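Local atomic coordinates of mandelate racemase/muconate lactonizing protein (Paenibacillus sp., PDB entry 3V5C), a protein that probably dehydrates galacturonate, as a magnesium-dependent lyase of the enolase superfamily. Residues A[34-39]-A[174-179]; A[134-139]-A[168-173]; A[203-208]-A[228-233]. The protein carries 1 engineered substitution. One frame throughout, in Å; residues are numbered along the deposited sequence. Where two conformers were deposited one is given.

Contact 1 is a surface contact joining a loop of the N-terminal region to the loop after strand 167-170; contacts 2 and 3 are buried. Contact 2 is centred about 10 Å from contact 1, and its segment 168-173 runs directly into 174-179; M178 N probably hydrogen-bonds to R173 O (2.9 Å). Neighbouring strands 167-170 and 204-207 connect contacts 2 and 3, whose centres are about 12 Å apart; V171 N of contact 2 probably hydrogen-bonds to D207 O of contact 3 (2.8 Å). The magnesium, bound by E238 and D261, comes closest to contact 3, about 7 Å from the side chain of E233; those of R35 and K168 are about 10 and 11 Å from it.

Contact 1. Residues A[34-39]-A[174-179]; sequences GRIGVH and GGRHMP
R176 and H177 send their side chains across to two successive backbone carbonyls of the 34-39 loop, those of R35 and I36, while a third, that of G34, is reached through a water; the side chains of that loop are left largely alone. R176 can be followed outward. Its CB faces G34 O at 3.7 Å. CG stands anti to the backbone N (chi1 177°), and the chain then stays extended to NE. This carries CD alongside the next carbonyl, 3.4 Å from R35 O. NE and CZ pass the same oxygen at longer range. At the tip NH1 donates to R35 O at 2.7 Å, with the oxygen close to the guanidinium plane, and the same nitrogen lies 3.8 Å from I36 CA. H177 serves the following carbonyl: its NE2 donates to I36 O at 3.0 Å, but approaches from above the carbonyl plane, with a bent N-H...O angle of 131°. A weak bond from NE2 to N33 O shares that proton. Water 1 ties the backbones together, donating to G34 O (2.8 Å) and accepting from H177 N (3.0 Å). N33 OD1 accepts from the N-H groups of R35 and I36. Since R35 and I36 are met at their oxygens directly and G34 through water 1, the contact reads backbone shape more than side-chain identity, and H177 probably keeps a proton on NE2 to take part.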
loop_
_atom_site.group_PDB
_atom_site.type_symbol
_atom_site.label_atom_id
_atom_site.label_comp_id
_atom_site.label_asym_id
_atom_site.label_seq_id
_atom_site.Cartn_x
_atom_site.Cartn_y
_atom_site.Cartn_z
ATOM N N GLY A 34 -13.340 -7.332 9.201
ATOM C CA GLY A 34 -13.528 -7.674 10.599
ATOM C C GLY A 34 -14.256 -6.627 11.440
ATOM O O GLY A 34 -14.992 -6.975 12.375
ATOM N N ARG A 35 -14.039 -5.348 11.128
ATOM C CA ARG A 35 -14.531 -4.261 11.979
ATOM C C ARG A 35 -15.626 -3.383 11.401
ATOM O O ARG A 35 -16.403 -2.806 12.160
ATOM C CB ARG A 35 -13.373 -3.360 12.422
ATOM C CG ARG A 35 -12.617 -2.743 11.268
ATOM C CD ARG A 35 -11.535 -1.794 11.781
ATOM N NE ARG A 35 -12.121 -0.659 12.484
ATOM C CZ ARG A 35 -12.481 0.483 11.900
ATOM N NH1 ARG A 35 -13.003 1.459 12.622
ATOM N NH2 ARG A 35 -12.315 0.657 10.590
ATOM N N ILE A 36 -15.683 -3.246 10.079
ATOM C CA ILE A 36 -16.693 -2.376 9.466
ATOM C C ILE A 36 -17.398 -3.061 8.294
ATOM O O ILE A 36 -17.021 -4.163 7.887
ATOM C CB ILE A 36 -16.109 -1.017 9.015
ATOM C CG1 ILE A 36 -15.031 -1.230 7.957
ATOM C CG2 ILE A 36 -15.588 -0.254 10.237
ATOM C CD1 ILE A 36 -14.390 0.086 7.501
ATOM N N GLY A 37 -18.421 -2.392 7.766
ATOM C CA GLY A 37 -19.290 -2.963 6.747
ATOM C C GLY A 37 -18.768 -2.887 5.325
ATOM O O GLY A 37 -17.587 -2.644 5.087
ATOM N N VAL A 38 -19.672 -3.105 4.374
ATOM C CA VAL A 38 -19.323 -3.189 2.960
ATOM C C VAL A 38 -18.537 -1.963 2.483
ATOM O O VAL A 38 -18.915 -0.819 2.764
ATOM C CB VAL A 38 -20.590 -3.388 2.105
ATOM C CG1 VAL A 38 -20.285 -3.180 0.627
ATOM C CG2 VAL A 38 -21.170 -4.799 2.339
ATOM N N HIS A 39 -17.443 -2.209 1.764
ATOM C CA HIS A 39 -16.600 -1.129 1.276
ATOM C C HIS A 39 -17.067 -0.658 -0.096
ATOM O O HIS A 39 -16.915 0.518 -0.438
ATOM C CB HIS A 39 -15.148 -1.590 1.210
ATOM C CG HIS A 39 -14.505 -1.730 2.549
ATOM N ND1 HIS A 39 -14.859 -2.715 3.449
ATOM C CD2 HIS A 39 -13.545 -0.991 3.156
ATOM C CE1 HIS A 39 -14.133 -2.582 4.545
ATOM N NE2 HIS A 39 -13.330 -1.544 4.392
ATOM N N GLY A 174 -16.216 -13.534 13.011
ATOM C CA GLY A 174 -16.912 -13.652 14.284
ATOM C C GLY A 174 -16.751 -12.477 15.250
ATOM O O GLY A 174 -17.395 -12.451 16.291
ATOM N N GLY A 175 -15.909 -11.495 14.932
ATOM C CA GLY A 175 -15.744 -10.375 15.843
ATOM C C GLY A 175 -16.955 -9.456 15.878
ATOM O O GLY A 175 -17.329 -8.917 16.919
ATOM N N ARG A 176 -17.574 -9.265 14.719
ATOM C CA ARG A 176 -18.705 -8.362 14.615
ATOM C C ARG A 176 -19.839 -8.922 13.747
ATOM O O ARG A 176 -20.989 -8.917 14.170
ATOM C CB ARG A 176 -18.255 -7.012 14.054
ATOM C CG ARG A 176 -19.406 -6.061 13.853
ATOM C CD ARG A 176 -18.957 -4.680 13.427
ATOM N NE ARG A 176 -20.119 -3.800 13.379
ATOM C CZ ARG A 176 -20.126 -2.561 12.897
ATOM N NH1 ARG A 176 -19.022 -2.016 12.396
ATOM N NH2 ARG A 176 -21.254 -1.864 12.919
ATOM N N HIS A 177 -19.527 -9.401 12.543
ATOM C CA HIS A 177 -20.577 -9.650 11.549
ATOM C C HIS A 177 -21.301 -11.005 11.597
ATOM O O HIS A 177 -22.409 -11.139 11.066
ATOM C CB HIS A 177 -20.046 -9.409 10.135
ATOM C CG HIS A 177 -19.478 -8.037 9.930
ATOM N ND1 HIS A 177 -20.255 -6.897 9.937
ATOM C CD2 HIS A 177 -18.208 -7.623 9.708
ATOM C CE1 HIS A 177 -19.486 -5.842 9.739
ATOM N NE2 HIS A 177 -18.240 -6.254 9.606
ATOM N N MET A 178 -20.657 -12.004 12.188
ATOM C CA MET A 178 -21.243 -13.330 12.369
ATOM C C MET A 178 -21.061 -13.724 13.821
ATOM O O MET A 178 -20.231 -13.151 14.513
ATOM C CB MET A 178 -20.514 -14.368 11.508
ATOM C CG MET A 178 -20.655 -14.218 10.006
ATOM S SD MET A 178 -19.863 -15.594 9.165
ATOM C CE MET A 178 -20.914 -16.969 9.683
ATOM N N PRO A 179 -21.825 -14.715 14.290
ATOM C CA PRO A 179 -21.625 -15.244 15.639
ATOM C C PRO A 179 -20.173 -15.676 15.781
ATOM O O PRO A 179 -19.553 -16.156 14.829
ATOM C CB PRO A 179 -22.572 -16.445 15.683
ATOM C CG PRO A 179 -23.691 -16.033 14.759
ATOM C CD PRO A 179 -22.976 -15.341 13.614
HETATM O O HOH W 1 -16.545 -9.267 12.017
#

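Contact 2. Residues A[134-139]-A[168-173]; sequences SLYFDD and KIKVGR
R173 runs past the ring of F137 in the opposite direction and touches it twice: CG makes a CH-pi contact over the ring centre, 3.5 Å from the centroid, and the guanidinium lays its face against CD1. The two planes are 39° apart, so this is no flat stack. The rim of the ring points into the opposing backbone, with F137 CZ 3.3 Å from V171 O. Past the ring, R173 meets D139 tip to tip in a salt bridge. NE reaches both carboxylate oxygens, using the syn lone pair of each, and R173 NH1 adds a bond to D139 OD1 at 2.8 Å. R173 NH2 bonds back to K170 O at 3.1 Å, which helps hold the guanidinium in place. K170 N donates to L135 O (3.0 Å), while K170 CE rests over the face of Y136, 3.5 Å from its CZ; the amine of K170 goes on to D207. Helix 180-198 supplies second partners for the charges, R186 for D139 and D187 for R173. Helix 145-161 packs on L135 and links strands 126-135 and 167-170 into a beta-alpha-beta unit, with strand 204-207 next to 167-170.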
loop_
_atom_site.group_PDB
_atom_site.type_symbol
_atom_site.label_atom_id
_atom_site.label_comp_id
_atom_site.label_asym_id
_atom_site.label_seq_id
_atom_site.Cartn_x
_atom_site.Cartn_y
_atom_site.Cartn_z
ATOM N N SER A 134 -7.955 -8.189 -2.239
ATOM C CA SER A 134 -9.385 -7.925 -2.440
ATOM C C SER A 134 -10.333 -8.976 -1.857
ATOM O O SER A 134 -11.530 -8.932 -2.140
ATOM C CB SER A 134 -9.692 -7.773 -3.945
ATOM O OG SER A 134 -9.514 -9.004 -4.638
ATOM N N LEU A 135 -9.813 -9.912 -1.077
ATOM C CA LEU A 135 -10.638 -11.015 -0.569
ATOM C C LEU A 135 -11.329 -10.655 0.762
ATOM O O LEU A 135 -10.925 -11.109 1.824
ATOM C CB LEU A 135 -9.796 -12.289 -0.475
ATOM C CG LEU A 135 -9.201 -12.766 -1.803
ATOM C CD1 LEU A 135 -8.265 -13.977 -1.612
ATOM C CD2 LEU A 135 -10.307 -13.099 -2.781
ATOM N N TYR A 136 -12.350 -9.801 0.668
ATOM C CA TYR A 136 -13.142 -9.327 1.795
ATOM C C TYR A 136 -14.201 -10.359 2.225
ATOM O O TYR A 136 -14.166 -11.497 1.756
ATOM C CB TYR A 136 -13.745 -7.939 1.472
ATOM C CG TYR A 136 -12.715 -6.840 1.701
ATOM C CD1 TYR A 136 -11.529 -6.816 0.968
ATOM C CD2 TYR A 136 -12.902 -5.874 2.683
ATOM C CE1 TYR A 136 -10.556 -5.854 1.205
ATOM C CE2 TYR A 136 -11.929 -4.905 2.922
ATOM C CZ TYR A 136 -10.773 -4.905 2.177
ATOM O OH TYR A 136 -9.813 -3.949 2.438
ATOM N N PHE A 137 -15.100 -9.982 3.133
ATOM C CA PHE A 137 -16.129 -10.899 3.630
ATOM C C PHE A 137 -17.272 -10.967 2.627
ATOM O O PHE A 137 -18.418 -10.615 2.939
ATOM C CB PHE A 137 -16.707 -10.415 4.957
ATOM C CG PHE A 137 -15.744 -10.443 6.131
ATOM C CD1 PHE A 137 -14.475 -11.037 6.053
ATOM C CD2 PHE A 137 -16.154 -9.918 7.346
ATOM C CE1 PHE A 137 -13.619 -11.044 7.181
ATOM C CE2 PHE A 137 -15.319 -9.933 8.461
ATOM C CZ PHE A 137 -14.061 -10.496 8.385
ATOM N N ASP A 138 -16.963 -11.431 1.426
ATOM C CA ASP A 138 -17.904 -11.353 0.315
ATOM C C ASP A 138 -18.918 -12.491 0.338
ATOM O O ASP A 138 -19.761 -12.615 -0.567
ATOM C CB ASP A 138 -17.115 -11.365 -0.981
ATOM C CG ASP A 138 -16.150 -10.192 -1.062
ATOM O OD1 ASP A 138 -16.616 -9.041 -0.874
ATOM O OD2 ASP A 138 -14.952 -10.424 -1.314
ATOM N N ASP A 139 -18.824 -13.289 1.394
ATOM C CA ASP A 139 -19.603 -14.510 1.579
ATOM C C ASP A 139 -20.689 -14.378 2.634
ATOM O O ASP A 139 -21.332 -15.373 2.960
ATOM C CB ASP A 139 -18.665 -15.601 2.066
ATOM C CG ASP A 139 -17.959 -15.207 3.355
ATOM O OD1 ASP A 139 -17.213 -14.217 3.326
ATOM O OD2 ASP A 139 -18.172 -15.861 4.395
ATOM N N LYS A 168 -4.159 -12.100 0.159
ATOM C CA LYS A 168 -4.430 -11.733 1.543
ATOM C C LYS A 168 -5.911 -11.879 1.792
ATOM O O LYS A 168 -6.739 -11.258 1.131
ATOM C CB LYS A 168 -3.972 -10.311 1.880
ATOM C CG LYS A 168 -4.083 -10.036 3.387
ATOM C CD LYS A 168 -3.283 -8.807 3.808
ATOM C CE LYS A 168 -4.036 -7.514 3.488
ATOM N NZ LYS A 168 -3.209 -6.312 3.951
ATOM N N ILE A 169 -6.228 -12.709 2.772
ATOM C CA ILE A 169 -7.591 -13.087 3.059
ATOM C C ILE A 169 -8.066 -12.389 4.324
ATOM O O ILE A 169 -7.417 -12.471 5.355
ATOM C CB ILE A 169 -7.669 -14.606 3.265
ATOM C CG1 ILE A 169 -7.130 -15.329 2.024
ATOM C CG2 ILE A 169 -9.120 -15.006 3.572
ATOM C CD1 ILE A 169 -6.672 -16.752 2.298
ATOM N N LYS A 170 -9.172 -11.657 4.233
ATOM C CA LYS A 170 -9.750 -11.070 5.425
ATOM C C LYS A 170 -10.313 -12.170 6.310
ATOM O O LYS A 170 -11.008 -13.068 5.824
ATOM C CB LYS A 170 -10.831 -10.052 5.072
ATOM C CG LYS A 170 -10.304 -8.804 4.357
ATOM C CD LYS A 170 -9.567 -7.917 5.355
ATOM C CE LYS A 170 -9.096 -6.625 4.717
ATOM N NZ LYS A 170 -7.742 -6.797 4.159
ATOM N N VAL A 171 -9.998 -12.105 7.601
ATOM C CA VAL A 171 -10.606 -13.001 8.580
ATOM C C VAL A 171 -11.133 -12.154 9.751
ATOM O O VAL A 171 -11.059 -10.923 9.717
ATOM C CB VAL A 171 -9.626 -14.108 9.043
ATOM C CG1 VAL A 171 -9.172 -14.944 7.849
ATOM C CG2 VAL A 171 -8.410 -13.485 9.770
ATOM N N GLY A 172 -11.692 -12.798 10.770
ATOM C CA GLY A 172 -12.360 -12.068 11.834
ATOM C C GLY A 172 -13.870 -11.982 11.726
ATOM O O GLY A 172 -14.509 -11.112 12.341
ATOM N N ARG A 173 -14.463 -12.877 10.943
ATOM C CA ARG A 173 -15.895 -12.773 10.707
ATOM C C ARG A 173 -16.709 -12.806 12.009
ATOM O O ARG A 173 -17.760 -12.164 12.103
ATOM C CB ARG A 173 -16.334 -13.902 9.782
ATOM C CG ARG A 173 -15.906 -13.704 8.349
ATOM C CD ARG A 173 -16.056 -15.041 7.596
ATOM N NE ARG A 173 -15.852 -14.801 6.181
ATOM C CZ ARG A 173 -14.661 -14.582 5.641
ATOM N NH1 ARG A 173 -14.565 -14.315 4.344
ATOM N NH2 ARG A 173 -13.565 -14.631 6.398
HETATM O O HOH W 2 -12.125 -13.417 3.236
HETATM O O HOH W 3 -7.297 -4.870 2.165
#

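Contact 3. Residues A[203-208]-A[228-233]; sequences KIMIDA and NLYWLE
W231 swings its CG between the backbone N and the carbonyl carbon (chi1 80°), while M205 holds its CG anti to the carbonyl carbon (chi1 -66°). The two meet with M205 CG above the five-membered ring, 3.5 Å from its centroid and almost on the normal; M205 has a second conformer, so this contact holds for one of the two. The indole W231 NE1 donates to E233 OE1 at 3.1 Å, on the anti lone pair. An alanine at W231 would probably leave M205 beside a gap and E233 OE1 without this donor, though Q283 also bonds it. I206 bonds through both its N and its O to strand 231-233: I206 N donates to W231 O (3.0 Å) and E233 N to I206 O (2.8 Å). This is the parallel register of strands joined through helix 214-223, a beta-alpha-beta step of the enolase-superfamily TIM barrel. On the opposite face from the indole, I206 CG1 packs on L232 CD1 at 3.8 Å. K203 CD lies over the face of Y230, whose hydroxyl bonds to E333. At the C-terminal ends the carboxylates stack 23° apart, D207 OD2 to E233 OE2 3.6 Å; their repulsion is probably offset by salt bridges to K170 and K168 respectively.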
loop_
_atom_site.group_PDB
_atom_site.type_symbol
_atom_site.label_atom_id
_atom_site.label_comp_id
_atom_site.label_asym_id
_atom_site.label_seq_id
_atom_site.Cartn_x
_atom_site.Cartn_y
_atom_site.Cartn_z
ATOM N N LYS A 203 1.729 -17.553 -1.863
ATOM C CA LYS A 203 1.804 -17.141 -0.462
ATOM C C LYS A 203 0.433 -16.681 0.013
ATOM O O LYS A 203 -0.267 -15.922 -0.681
ATOM C CB LYS A 203 2.836 -16.016 -0.279
ATOM C CG LYS A 203 4.252 -16.447 -0.596
ATOM C CD LYS A 203 5.225 -15.310 -0.366
ATOM C CE LYS A 203 6.672 -15.765 -0.533
ATOM N NZ LYS A 203 7.030 -16.025 -1.960
ATOM N N ILE A 204 0.052 -17.134 1.205
ATOM C CA ILE A 204 -1.237 -16.778 1.774
ATOM C C ILE A 204 -1.015 -15.926 3.012
ATOM O O ILE A 204 -0.227 -16.287 3.881
ATOM C CB ILE A 204 -2.005 -18.046 2.197
ATOM C CG1 ILE A 204 -2.259 -18.933 0.979
ATOM C CG2 ILE A 204 -3.304 -17.685 2.902
ATOM C CD1 ILE A 204 -3.102 -18.268 -0.072
ATOM N N MET A 205 -1.697 -14.786 3.077
ATOM C CA MET A 205 -1.660 -13.929 4.256
ATOM C C MET A 205 -3.067 -13.799 4.829
ATOM O O MET A 205 -4.049 -13.879 4.088
ATOM C CB MET A 205 -1.108 -12.542 3.902
ATOM C CG MET A 205 0.354 -12.522 3.466
ATOM S SD MET A 205 0.652 -13.189 1.813
ATOM C CE MET A 205 -0.158 -11.978 0.781
ATOM N N ILE A 206 -3.175 -13.609 6.142
ATOM C CA ILE A 206 -4.473 -13.354 6.743
ATOM C C ILE A 206 -4.498 -12.051 7.536
ATOM O O ILE A 206 -3.524 -11.693 8.169
ATOM C CB ILE A 206 -4.996 -14.552 7.572
ATOM C CG1 ILE A 206 -4.097 -14.850 8.774
ATOM C CG2 ILE A 206 -5.125 -15.802 6.674
ATOM C CD1 ILE A 206 -4.663 -15.992 9.666
ATOM N N ASP A 207 -5.625 -11.349 7.488
ATOM C CA ASP A 207 -5.753 -10.020 8.068
ATOM C C ASP A 207 -7.051 -10.012 8.849
ATOM O O ASP A 207 -8.123 -10.126 8.253
ATOM C CB ASP A 207 -5.742 -8.973 6.934
ATOM C CG ASP A 207 -6.011 -7.538 7.399
ATOM O OD1 ASP A 207 -6.052 -7.253 8.618
ATOM O OD2 ASP A 207 -6.130 -6.660 6.502
ATOM N N ALA A 208 -6.947 -9.874 10.174
ATOM C CA ALA A 208 -8.121 -9.912 11.051
ATOM C C ALA A 208 -8.727 -8.540 11.332
ATOM O O ALA A 208 -9.777 -8.453 11.953
ATOM C CB ALA A 208 -7.798 -10.611 12.371
ATOM N N ASN A 228 0.282 -23.550 4.822
ATOM C CA ASN A 228 1.420 -22.650 4.923
ATOM C C ASN A 228 0.914 -21.219 4.848
ATOM O O ASN A 228 0.358 -20.803 3.835
ATOM C CB ASN A 228 2.466 -22.948 3.847
ATOM C CG ASN A 228 3.052 -24.347 3.977
ATOM O OD1 ASN A 228 3.051 -25.123 3.019
ATOM N ND2 ASN A 228 3.548 -24.676 5.168
ATOM N N LEU A 229 1.058 -20.500 5.955
ATOM C CA LEU A 229 0.627 -19.113 6.065
ATOM C C LEU A 229 1.879 -18.264 6.101
ATOM O O LEU A 229 2.779 -18.508 6.909
ATOM C CB LEU A 229 -0.142 -18.896 7.366
ATOM C CG LEU A 229 -1.504 -19.570 7.507
ATOM C CD1 LEU A 229 -2.026 -19.305 8.899
ATOM C CD2 LEU A 229 -2.457 -19.015 6.457
ATOM N N TYR A 230 1.929 -17.254 5.244
ATOM C CA TYR A 230 3.100 -16.400 5.153
ATOM C C TYR A 230 3.140 -15.372 6.276
ATOM O O TYR A 230 4.159 -15.222 6.942
ATOM C CB TYR A 230 3.161 -15.722 3.785
ATOM C CG TYR A 230 4.452 -14.974 3.554
ATOM C CD1 TYR A 230 5.642 -15.660 3.375
ATOM C CD2 TYR A 230 4.482 -13.595 3.528
ATOM C CE1 TYR A 230 6.827 -14.985 3.184
ATOM C CE2 TYR A 230 5.663 -12.911 3.334
ATOM C CZ TYR A 230 6.829 -13.617 3.163
ATOM O OH TYR A 230 8.011 -12.951 2.948
ATOM N N TRP A 231 2.052 -14.619 6.452
ATOM C CA TRP A 231 1.954 -13.763 7.630
ATOM C C TRP A 231 0.549 -13.595 8.179
ATOM O O TRP A 231 -0.456 -13.866 7.491
ATOM C CB TRP A 231 2.616 -12.403 7.386
ATOM C CG TRP A 231 1.864 -11.324 6.622
ATOM C CD1 TRP A 231 0.570 -10.897 6.800
ATOM C CD2 TRP A 231 2.434 -10.453 5.638
ATOM N NE1 TRP A 231 0.300 -9.843 5.954
ATOM C CE2 TRP A 231 1.428 -9.549 5.237
ATOM C CE3 TRP A 231 3.696 -10.373 5.034
ATOM C CZ2 TRP A 231 1.639 -8.576 4.237
ATOM C CZ3 TRP A 231 3.911 -9.392 4.050
ATOM C CH2 TRP A 231 2.890 -8.511 3.676
ATOM N N LEU A 232 0.526 -13.191 9.443
ATOM C CA LEU A 232 -0.673 -12.836 10.178
ATOM C C LEU A 232 -0.649 -11.349 10.470
ATOM O O LEU A 232 0.227 -10.865 11.196
ATOM C CB LEU A 232 -0.687 -13.599 11.502
ATOM C CG LEU A 232 -1.687 -13.136 12.562
ATOM C CD1 LEU A 232 -3.093 -13.456 12.129
ATOM C CD2 LEU A 232 -1.390 -13.793 13.904
ATOM N N GLU A 233 -1.626 -10.639 9.928
ATOM C CA GLU A 233 -1.699 -9.187 10.019
ATOM C C GLU A 233 -2.843 -8.755 10.929
ATOM O O GLU A 233 -3.975 -9.267 10.841
ATOM C CB GLU A 233 -1.869 -8.628 8.596
ATOM C CG GLU A 233 -2.423 -7.238 8.441
ATOM C CD GLU A 233 -2.255 -6.741 7.005
ATOM O OE1 GLU A 233 -1.637 -7.466 6.218
ATOM O OE2 GLU A 233 -2.729 -5.634 6.699
HETATM O O HOH W 4 1.735 -19.160 2.392
#